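Local structure of ABC transporter (Caldanaerobius, 4G68) at residues Ile63-Trp68 with Pro120-Thr125; Lys222-Gly227 with His428-Ala433; Tyr230-Ala235 with Pro414-Tyr419. The protein probably serves as the extracellular sugar-binding component of an ABC transporter, capturing xylan-derived oligosaccharides for uptake by a thermophilic bacterium. All coordinates share one frame; numbering follows the deposited sequence.

The three contacts illustrate how chemistry follows place in a fold. Interaction 1, a mostly buried contact with its centre about 22 Å from the centre of the chain, joins two neighbouring parallel strands of the sheet through backbone hydrogen bonds finished at one end by side chains. Interactions 2 and 3, centres about 10 Å apart, both use helix 225-239 and both reach a bound xylose. Interaction 3 is fully buried, with a carboxylate laid over an indole; interaction 2 is only partly buried and brings two acid groups together. They meet where His428, from the second segment of interaction 2, bonds to Asp232 of interaction 3. Interaction 1 lies about 29 Å from each, centre to centre.

Interaction 1: residues Ile63-Trp68 with Pro120-Thr125; sequences ITLTFW and PDIFQT
Asp121 OD2 is gripped by the Thr66 backbone and by a water: Thr66 N donates to it over 2.9 Å, approaching the anti lone pair of the oxygen, and water 1 donates from 2.7 Å while also bridging to Thr64 O. The other carboxylate oxygen, OD1, bonds to Ser353. In return, Asp121 N donates to Thr66 OG1 at 2.9 Å, so that each residue's backbone N-H meets the other's side-chain oxygen, a reciprocal pair. From here the chains run on as adjacent parallel strands, their axes 12° apart. Strand 64-69 lies between strands 95-100 and 122-126, with helical connections, as in the alpha/beta lobes of solute-binding proteins. Ile122 N to Thr66 O, Trp68 N to Ile122 O and Gln124 N to Trp68 O form the alternating pattern of a parallel pair, each at 3.0 Å. On one face of the sheet Ile122 CG2 rests 3.7 Å from Phe67 CD1, and Leu347 of strand 341-349 touches both side chains. On the other, the Pro120 ring lies over the Trp68 indole as a CH-pi contact, with Pro120 CD 3.4 Å from the centroid of the six-membered ring and almost on its normal; Lys109 adds a cation-pi contact.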
loop_
_atom_site.group_PDB
_atom_site.type_symbol
_atom_site.label_atom_id
_atom_site.label_comp_id
_atom_site.label_asym_id
_atom_site.label_seq_id
_atom_site.Cartn_x
_atom_site.Cartn_y
_atom_site.Cartn_z
ATOM N N ILE A 63 30.441 -12.626 10.244
ATOM C CA ILE A 63 29.340 -11.786 10.800
ATOM C C ILE A 63 28.035 -12.287 10.173
ATOM O O ILE A 63 28.010 -12.648 8.962
ATOM C CB ILE A 63 29.717 -10.270 10.472
ATOM C CG1 ILE A 63 30.725 -9.720 11.500
ATOM C CG2 ILE A 63 28.596 -9.265 10.202
ATOM C CD1 ILE A 63 30.627 -10.346 12.846
ATOM N N THR A 64 26.960 -12.321 10.981
ATOM C CA THR A 64 25.643 -12.607 10.463
ATOM C C THR A 64 24.656 -11.488 10.829
ATOM O O THR A 64 24.344 -11.232 12.001
ATOM C CB THR A 64 25.085 -14.000 10.859
ATOM O OG1 THR A 64 25.979 -15.042 10.356
ATOM C CG2 THR A 64 23.711 -14.189 10.181
ATOM N N LEU A 65 24.131 -10.855 9.795
ATOM C CA LEU A 65 23.127 -9.811 9.942
ATOM C C LEU A 65 21.728 -10.449 9.924
ATOM O O LEU A 65 21.432 -11.325 9.106
ATOM C CB LEU A 65 23.206 -8.908 8.700
ATOM C CG LEU A 65 24.509 -8.101 8.469
ATOM C CD1 LEU A 65 24.419 -7.513 7.071
ATOM C CD2 LEU A 65 24.723 -7.039 9.513
ATOM N N THR A 66 20.826 -9.944 10.753
ATOM C CA THR A 66 19.425 -10.342 10.605
ATOM C C THR A 66 18.633 -9.307 9.778
ATOM O O THR A 66 18.914 -8.085 9.851
ATOM C CB THR A 66 18.735 -10.360 11.972
ATOM O OG1 THR A 66 19.011 -9.148 12.719
ATOM C CG2 THR A 66 19.288 -11.549 12.794
ATOM N N PHE A 67 17.661 -9.831 9.037
ATOM C CA PHE A 67 16.771 -9.030 8.132
ATOM C C PHE A 67 15.360 -9.537 8.267
ATOM O O PHE A 67 15.103 -10.731 8.042
ATOM C CB PHE A 67 17.230 -9.212 6.692
ATOM C CG PHE A 67 16.306 -8.661 5.630
ATOM C CD1 PHE A 67 15.753 -7.366 5.753
ATOM C CD2 PHE A 67 16.131 -9.374 4.453
ATOM C CE1 PHE A 67 14.975 -6.815 4.738
ATOM C CE2 PHE A 67 15.306 -8.845 3.414
ATOM C CZ PHE A 67 14.735 -7.560 3.571
ATOM N N TRP A 68 14.437 -8.614 8.593
ATOM C CA TRP A 68 13.018 -9.006 8.616
ATOM C C TRP A 68 12.252 -8.342 7.499
ATOM O O TRP A 68 12.484 -7.168 7.183
ATOM C CB TRP A 68 12.346 -8.656 9.931
ATOM C CG TRP A 68 12.928 -9.304 11.168
ATOM C CD1 TRP A 68 13.907 -10.315 11.261
ATOM C CD2 TRP A 68 12.573 -8.974 12.518
ATOM N NE1 TRP A 68 14.192 -10.575 12.621
ATOM C CE2 TRP A 68 13.392 -9.808 13.394
ATOM C CE3 TRP A 68 11.635 -8.123 13.086
ATOM C CZ2 TRP A 68 13.261 -9.748 14.817
ATOM C CZ3 TRP A 68 11.561 -8.010 14.493
ATOM C CH2 TRP A 68 12.323 -8.830 15.338
ATOM N N PRO A 120 15.948 -6.302 14.400
ATOM C CA PRO A 120 17.009 -6.862 13.605
ATOM C C PRO A 120 17.920 -5.780 13.075
ATOM O O PRO A 120 17.654 -4.563 13.223
ATOM C CB PRO A 120 16.280 -7.554 12.452
ATOM C CG PRO A 120 15.092 -6.626 12.252
ATOM C CD PRO A 120 14.651 -6.285 13.665
ATOM N N ASP A 121 19.057 -6.217 12.542
ATOM C CA ASP A 121 19.947 -5.276 11.867
ATOM C C ASP A 121 19.250 -4.462 10.793
ATOM O O ASP A 121 19.433 -3.227 10.732
ATOM C CB ASP A 121 21.171 -5.990 11.280
ATOM C CG ASP A 121 21.992 -6.623 12.324
ATOM O OD1 ASP A 121 22.669 -5.890 13.091
ATOM O OD2 ASP A 121 22.008 -7.865 12.378
ATOM N N ILE A 122 18.422 -5.127 10.004
ATOM C CA ILE A 122 17.716 -4.478 8.852
ATOM C C ILE A 122 16.284 -4.891 8.873
ATOM O O ILE A 122 15.994 -6.071 9.043
ATOM C CB ILE A 122 18.258 -4.945 7.521
ATOM C CG1 ILE A 122 19.812 -4.721 7.525
ATOM C CG2 ILE A 122 17.578 -4.189 6.339
ATOM C CD1 ILE A 122 20.526 -5.396 6.369
ATOM N N PHE A 123 15.368 -3.946 8.699
ATOM C CA PHE A 123 13.965 -4.287 8.732
ATOM C C PHE A 123 13.214 -3.496 7.670
ATOM O O PHE A 123 13.527 -2.305 7.411
ATOM C CB PHE A 123 13.336 -4.077 10.181
ATOM C CG PHE A 123 13.413 -2.676 10.699
ATOM C CD1 PHE A 123 12.323 -1.784 10.490
ATOM C CD2 PHE A 123 14.486 -2.254 11.460
ATOM C CE1 PHE A 123 12.367 -0.481 11.002
ATOM C CE2 PHE A 123 14.541 -0.958 11.996
ATOM C CZ PHE A 123 13.462 -0.076 11.810
ATOM N N GLN A 124 12.208 -4.148 7.109
ATOM C CA GLN A 124 11.302 -3.500 6.181
ATOM C C GLN A 124 10.332 -2.638 6.973
ATOM O O GLN A 124 10.027 -2.948 8.111
ATOM C CB GLN A 124 10.553 -4.558 5.402
ATOM C CG GLN A 124 9.570 -4.047 4.369
ATOM C CD GLN A 124 8.807 -5.142 3.630
ATOM O OE1 GLN A 124 9.133 -6.311 3.753
ATOM N NE2 GLN A 124 7.853 -4.747 2.773
ATOM N N THR A 125 9.902 -1.506 6.405
ATOM C CA THR A 125 9.036 -0.645 7.144
ATOM C C THR A 125 8.220 0.146 6.125
ATOM O O THR A 125 8.438 0.024 4.904
ATOM C CB THR A 125 9.821 0.318 8.073
ATOM O OG1 THR A 125 8.909 0.974 8.920
ATOM C CG2 THR A 125 10.576 1.400 7.267
HETATM O O HOH W 1 23.269 -9.808 13.724
#

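Interaction 2: residues Lys222-Gly227 with His428-Ala433; sequences KDEWPG and HKDLVA. With XYP (beta-D-xylopyranose), chain D.
Glu224, at the N-cap position of helix 225-239, brings its backbone beside the middle of helix 422-436, with Glu224 CA 5.5 Å from Lys429 CA. Its side chain leaves on the side of the backbone N, with CG anti to the carbonyl carbon (chi1 -61°), and then stays extended, which carries the carboxylate alongside the second helix. There Glu224 CB faces Lys429 CB, OE2 sits 3.5 Å from Ala433 CB, and OE1 comes to 2.6 Å from Asp430 OD1. The two carboxylates cross with their planes 83° apart, so they meet by one oxygen each and not as a flat pair. Asp430 OD1 accepts a hydrogen bond from Gln426, a turn earlier in its own helix. Lys429 does not form a salt bridge with Glu224: its NZ is 5.4 Å from Glu224 OE1. The chain, bent at chi3 (61°), instead turns toward the loop just before helix 225-239, where Lys429 CE packs 3.6 Å from Asp223 O and reaches towards Trp225 CB. Trp225 itself belongs to the glycan pocket. One face of its indole takes the xylose, with C3 of the sugar 3.6 Å above the ring plane, while Pro226 CD covers the opposite face; Trp225 NE1 bonds to Asp104. An aromatic platform under a pyranose is a familiar device of sugar-binding proteins. Deeper in the interface, Val432 CG1 approaches Gly227 O. Two acid oxygens as close as those of Glu224 and Asp430 would repel if both groups were charged, which suggests that one of them holds a proton and that the pair has a raised affinity for it.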
loop_
_atom_site.group_PDB
_atom_site.type_symbol
_atom_site.label_atom_id
_atom_site.label_comp_id
_atom_site.label_asym_id
_atom_site.label_seq_id
_atom_site.Cartn_x
_atom_site.Cartn_y
_atom_site.Cartn_z
ATOM N N LYS A 222 -11.350 -7.927 7.311
ATOM C CA LYS A 222 -10.935 -8.351 8.645
ATOM C C LYS A 222 -9.826 -7.572 9.344
ATOM O O LYS A 222 -9.956 -7.228 10.518
ATOM C CB LYS A 222 -10.580 -9.867 8.638
ATOM C CG LYS A 222 -10.466 -10.454 10.068
ATOM C CD LYS A 222 -10.141 -11.959 9.928
ATOM C CE LYS A 222 -9.424 -12.533 11.158
ATOM N NZ LYS A 222 -10.296 -12.563 12.362
ATOM N N ASP A 223 -8.768 -7.275 8.604
ATOM C CA ASP A 223 -7.639 -6.541 9.089
ATOM C C ASP A 223 -7.752 -5.014 8.934
ATOM O O ASP A 223 -6.851 -4.277 9.324
ATOM C CB ASP A 223 -6.320 -7.087 8.523
ATOM C CG ASP A 223 -6.035 -8.489 8.938
ATOM O OD1 ASP A 223 -5.942 -8.759 10.180
ATOM O OD2 ASP A 223 -5.873 -9.331 8.015
ATOM N N GLU A 224 -8.904 -4.560 8.408
ATOM C CA GLU A 224 -9.355 -3.170 8.429
ATOM C C GLU A 224 -8.666 -2.221 7.442
ATOM O O GLU A 224 -9.346 -1.373 6.797
ATOM C CB GLU A 224 -9.289 -2.607 9.856
ATOM C CG GLU A 224 -10.203 -3.418 10.820
ATOM C CD GLU A 224 -10.486 -2.677 12.133
ATOM O OE1 GLU A 224 -9.771 -1.710 12.478
ATOM O OE2 GLU A 224 -11.459 -3.130 12.851
ATOM N N TRP A 225 -7.362 -2.373 7.250
ATOM C CA TRP A 225 -6.681 -1.463 6.360
ATOM C C TRP A 225 -7.120 -1.605 4.853
ATOM O O TRP A 225 -7.181 -0.625 4.176
ATOM C CB TRP A 225 -5.150 -1.550 6.581
ATOM C CG TRP A 225 -4.561 -2.829 6.120
ATOM C CD1 TRP A 225 -4.288 -3.988 6.858
ATOM C CD2 TRP A 225 -4.226 -3.146 4.722
ATOM N NE1 TRP A 225 -3.815 -4.987 6.055
ATOM C CE2 TRP A 225 -3.759 -4.527 4.726
ATOM C CE3 TRP A 225 -4.322 -2.433 3.465
ATOM C CZ2 TRP A 225 -3.317 -5.178 3.549
ATOM C CZ3 TRP A 225 -3.906 -3.136 2.277
ATOM C CH2 TRP A 225 -3.407 -4.493 2.335
ATOM N N PRO A 226 -7.505 -2.815 4.395
ATOM C CA PRO A 226 -7.902 -2.849 2.955
ATOM C C PRO A 226 -9.161 -2.079 2.637
ATOM O O PRO A 226 -9.220 -1.371 1.619
ATOM C CB PRO A 226 -8.133 -4.331 2.696
ATOM C CG PRO A 226 -7.193 -5.041 3.703
ATOM C CD PRO A 226 -7.362 -4.186 4.936
ATOM N N GLY A 227 -10.140 -2.151 3.519
ATOM C CA GLY A 227 -11.376 -1.347 3.373
ATOM C C GLY A 227 -11.105 0.141 3.582
ATOM O O GLY A 227 -11.711 0.992 2.955
ATOM N N HIS A 428 -8.869 5.374 13.093
ATOM C CA HIS A 428 -9.425 5.474 11.721
ATOM C C HIS A 428 -9.756 4.130 11.156
ATOM O O HIS A 428 -10.853 3.945 10.629
ATOM C CB HIS A 428 -8.411 6.256 10.828
ATOM C CG HIS A 428 -8.834 6.397 9.401
ATOM N ND1 HIS A 428 -10.030 6.945 9.055
ATOM C CD2 HIS A 428 -8.207 6.027 8.239
ATOM C CE1 HIS A 428 -10.139 6.960 7.723
ATOM N NE2 HIS A 428 -9.002 6.394 7.206
ATOM N N LYS A 429 -8.858 3.126 11.296
ATOM C CA LYS A 429 -9.145 1.756 10.792
ATOM C C LYS A 429 -10.427 1.198 11.477
ATOM O O LYS A 429 -11.264 0.639 10.800
ATOM C CB LYS A 429 -7.979 0.825 11.139
ATOM C CG LYS A 429 -6.808 1.048 10.220
ATOM C CD LYS A 429 -5.544 0.319 10.705
ATOM C CE LYS A 429 -5.683 -1.187 10.798
ATOM N NZ LYS A 429 -4.444 -1.687 11.488
ATOM N N ASP A 430 -10.552 1.370 12.804
ATOM C CA ASP A 430 -11.709 0.781 13.484
ATOM C C ASP A 430 -13.041 1.548 13.145
ATOM O O ASP A 430 -14.082 0.955 12.935
ATOM C CB ASP A 430 -11.492 0.933 15.002
ATOM C CG ASP A 430 -10.426 0.002 15.578
ATOM O OD1 ASP A 430 -9.864 -0.885 14.909
ATOM O OD2 ASP A 430 -10.054 0.296 16.740
ATOM N N LEU A 431 -12.969 2.849 12.997
ATOM C CA LEU A 431 -14.170 3.679 12.693
ATOM C C LEU A 431 -14.625 3.429 11.251
ATOM O O LEU A 431 -15.831 3.352 11.008
ATOM C CB LEU A 431 -13.928 5.152 12.927
ATOM C CG LEU A 431 -13.917 5.510 14.426
ATOM C CD1 LEU A 431 -13.640 7.018 14.600
ATOM C CD2 LEU A 431 -15.226 5.137 15.105
ATOM N N VAL A 432 -13.673 3.263 10.330
ATOM C CA VAL A 432 -14.001 2.838 8.973
ATOM C C VAL A 432 -14.621 1.435 8.972
ATOM O O VAL A 432 -15.612 1.144 8.225
ATOM C CB VAL A 432 -12.803 3.011 7.996
ATOM C CG1 VAL A 432 -13.136 2.399 6.662
ATOM C CG2 VAL A 432 -12.532 4.499 7.775
ATOM N N ALA A 433 -14.112 0.554 9.835
ATOM C CA ALA A 433 -14.692 -0.789 9.877
ATOM C C ALA A 433 -16.198 -0.696 10.373
ATOM O O ALA A 433 -17.079 -1.379 9.843
ATOM C CB ALA A 433 -13.815 -1.630 10.783
HETATM C C1 XYP D . 0.314 -2.203 3.414
HETATM C C2 XYP D . 0.088 -2.046 4.915
HETATM C C3 XYP D . -1.123 -1.125 5.112
HETATM C C4 XYP D . -1.008 0.179 4.283
HETATM C C5 XYP D . -0.571 -0.082 2.812
HETATM O O2 XYP D . -0.074 -3.323 5.496
HETATM O O3 XYP D . -1.203 -0.854 6.529
HETATM O O4 XYP D . -2.225 0.932 4.277
HETATM O O5 XYP D . 0.545 -0.964 2.783
#

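Interaction 3: residues Tyr230-Ala235 with Pro414-Tyr419. With XYP (beta-D-xylopyranose), chain D.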
loop_
_atom_site.group_PDB
_atom_site.type_symbol
_atom_site.label_atom_id
_atom_site.label_comp_id
_atom_site.label_asym_id
_atom_site.label_seq_id
_atom_site.Cartn_x
_atom_site.Cartn_y
_atom_site.Cartn_z
ATOM N N TYR A 230 -10.478 2.210 0.625
ATOM C CA TYR A 230 -11.662 2.702 -0.086
ATOM C C TYR A 230 -12.096 4.082 0.491
ATOM O O TYR A 230 -12.345 5.061 -0.275
ATOM C CB TYR A 230 -12.831 1.732 0.059
ATOM C CG TYR A 230 -12.787 0.471 -0.729
ATOM C CD1 TYR A 230 -13.813 0.186 -1.650
ATOM C CD2 TYR A 230 -11.812 -0.489 -0.456
ATOM C CE1 TYR A 230 -13.803 -1.031 -2.394
ATOM C CE2 TYR A 230 -11.776 -1.742 -1.144
ATOM C CZ TYR A 230 -12.773 -1.975 -2.104
ATOM O OH TYR A 230 -12.776 -3.162 -2.794
ATOM N N TYR A 231 -12.202 4.147 1.821
ATOM C CA TYR A 231 -12.628 5.430 2.438
ATOM C C TYR A 231 -11.599 6.523 2.021
ATOM O O TYR A 231 -11.956 7.621 1.544
ATOM C CB TYR A 231 -12.701 5.335 3.981
ATOM C CG TYR A 231 -13.023 6.695 4.501
ATOM C CD1 TYR A 231 -14.355 7.073 4.655
ATOM C CD2 TYR A 231 -12.032 7.619 4.793
ATOM C CE1 TYR A 231 -14.699 8.357 5.049
ATOM C CE2 TYR A 231 -12.341 8.926 5.225
ATOM C CZ TYR A 231 -13.679 9.254 5.336
ATOM O OH TYR A 231 -14.004 10.524 5.692
ATOM N N ASP A 232 -10.298 6.237 2.194
ATOM C CA ASP A 232 -9.299 7.304 2.040
ATOM C C ASP A 232 -9.357 7.809 0.602
ATOM O O ASP A 232 -9.236 9.037 0.361
ATOM C CB ASP A 232 -7.883 6.777 2.344
ATOM C CG ASP A 232 -7.687 6.379 3.795
ATOM O OD1 ASP A 232 -8.552 6.628 4.648
ATOM O OD2 ASP A 232 -6.654 5.793 4.081
HETATM N N MSE A 233 -9.560 6.913 -0.380
HETATM C CA MSE A 233 -9.759 7.361 -1.800
HETATM C C MSE A 233 -10.973 8.139 -1.990
HETATM O O MSE A 233 -10.907 9.145 -2.692
HETATM C CB MSE A 233 -9.686 6.177 -2.811
HETATM C CG MSE A 233 -10.313 6.576 -4.171
HETATM SE SE MSE A 233 -9.222 7.970 -5.025
HETATM C CE MSE A 233 -7.834 6.624 -5.005
ATOM N N ILE A 234 -12.045 7.689 -1.437
ATOM C CA ILE A 234 -13.286 8.447 -1.667
ATOM C C ILE A 234 -13.118 9.866 -1.017
ATOM O O ILE A 234 -13.562 10.918 -1.590
ATOM C CB ILE A 234 -14.476 7.685 -1.064
ATOM C CG1 ILE A 234 -14.763 6.397 -1.859
ATOM C CG2 ILE A 234 -15.749 8.533 -1.140
ATOM C CD1 ILE A 234 -15.773 5.508 -1.128
ATOM N N ALA A 235 -12.527 9.927 0.186
ATOM C CA ALA A 235 -12.267 11.239 0.817
ATOM C C ALA A 235 -11.349 12.118 -0.025
ATOM O O ALA A 235 -11.486 13.347 -0.031
ATOM C CB ALA A 235 -11.626 11.066 2.202
ATOM N N PRO A 414 -0.229 9.231 1.212
ATOM C CA PRO A 414 -0.160 7.813 1.655
ATOM C C PRO A 414 -1.450 7.400 2.333
ATOM O O PRO A 414 -2.166 8.266 2.895
ATOM C CB PRO A 414 0.958 7.831 2.697
ATOM C CG PRO A 414 1.878 8.916 2.179
ATOM C CD PRO A 414 0.929 9.982 1.717
ATOM N N ALA A 415 -1.719 6.097 2.325
ATOM C CA ALA A 415 -2.903 5.602 3.074
ATOM C C ALA A 415 -2.832 6.067 4.513
ATOM O O ALA A 415 -1.733 6.206 5.065
ATOM C CB ALA A 415 -2.888 4.110 3.018
ATOM N N TRP A 416 -3.980 6.355 5.136
ATOM C CA TRP A 416 -3.945 7.114 6.329
ATOM C C TRP A 416 -3.294 6.351 7.476
ATOM O O TRP A 416 -2.838 6.970 8.435
ATOM C CB TRP A 416 -5.360 7.544 6.741
ATOM C CG TRP A 416 -5.954 8.580 5.802
ATOM C CD1 TRP A 416 -5.605 8.894 4.456
ATOM C CD2 TRP A 416 -7.089 9.432 6.115
ATOM N NE1 TRP A 416 -6.464 9.845 3.970
ATOM C CE2 TRP A 416 -7.385 10.197 4.913
ATOM C CE3 TRP A 416 -7.896 9.599 7.254
ATOM C CZ2 TRP A 416 -8.430 11.153 4.871
ATOM C CZ3 TRP A 416 -8.939 10.531 7.187
ATOM C CH2 TRP A 416 -9.188 11.290 6.027
ATOM N N ASP A 417 -3.307 5.014 7.454
ATOM C CA ASP A 417 -2.678 4.255 8.561
ATOM C C ASP A 417 -1.142 4.126 8.431
ATOM O O ASP A 417 -0.518 3.553 9.347
ATOM C CB ASP A 417 -3.263 2.848 8.682
ATOM C CG ASP A 417 -2.935 1.953 7.446
ATOM O OD1 ASP A 417 -2.559 2.481 6.354
ATOM O OD2 ASP A 417 -3.035 0.695 7.604
ATOM N N ILE A 418 -0.562 4.703 7.371
ATOM C CA ILE A 418 0.872 4.874 7.245
ATOM C C ILE A 418 1.192 6.362 7.520
ATOM O O ILE A 418 2.290 6.711 7.876
ATOM C CB ILE A 418 1.338 4.629 5.754
ATOM C CG1 ILE A 418 1.079 3.258 5.311
ATOM C CG2 ILE A 418 2.811 5.020 5.511
ATOM C CD1 ILE A 418 1.591 3.006 3.878
ATOM N N TYR A 419 0.254 7.243 7.272
ATOM C CA TYR A 419 0.549 8.654 7.432
ATOM C C TYR A 419 0.357 9.001 8.897
ATOM O O TYR A 419 1.247 9.668 9.498
ATOM C CB TYR A 419 -0.413 9.501 6.560
ATOM C CG TYR A 419 0.045 10.950 6.528
ATOM C CD1 TYR A 419 0.813 11.402 5.473
ATOM C CD2 TYR A 419 -0.296 11.844 7.547
ATOM C CE1 TYR A 419 1.280 12.710 5.432
ATOM C CE2 TYR A 419 0.155 13.169 7.529
ATOM C CZ TYR A 419 0.910 13.585 6.443
ATOM O OH TYR A 419 1.415 14.883 6.379
HETATM C C1 XYP D . 0.314 -2.203 3.414
HETATM C C2 XYP D . 0.088 -2.046 4.915
HETATM C C3 XYP D . -1.123 -1.125 5.112
HETATM C C4 XYP D . -1.008 0.179 4.283
HETATM C C5 XYP D . -0.571 -0.082 2.812
HETATM O O2 XYP D . -0.074 -3.323 5.496
HETATM O O3 XYP D . -1.203 -0.854 6.529
HETATM O O4 XYP D . -2.225 0.932 4.277
HETATM O O5 XYP D . 0.545 -0.964 2.783
HETATM O O HOH W 2 -7.478 10.982 1.458
#
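The short helix 416-419, which with Ala415 supplies pocket residues, docks against helix 225-239 through Trp416, which meets Asp232, Tyr231 and Ala235. Asp232 OD2 accepts the N-H of Trp416, the first residue of the helix, at 2.9 Å and nearly straight (168°), with the donor lying above the carboxylate plane. That approach lets the same carboxylate lie flat over the indole: the planes differ by 16°, and Asp232 OD1 sits 3.4 Å above the ring. Tyr231 supplies a T-shaped contact, its edge turned toward the six-membered ring with centroids 5.8 Å apart, while Ala235 CB touches Trp416 CZ2. At the indole edge Trp416 NE1 donates to water 2 (2.9 Å), which in turn donates to Asp232 O. His428 stacks on Trp416 and bonds to Asp232 OD1. One residue on, Asp417 grips the xylose with both carboxylate oxygens: OD1 accepts from sugar O4 and OD2 from sugar O3, each at 2.6 Å. Asp232 is placed to act as a second-shell residue, tying down the N-H just before Asp417, and its negative charge would probably be eased by the helix start and by the His428 NE2 contact, more so if the imidazole carries a positive charge.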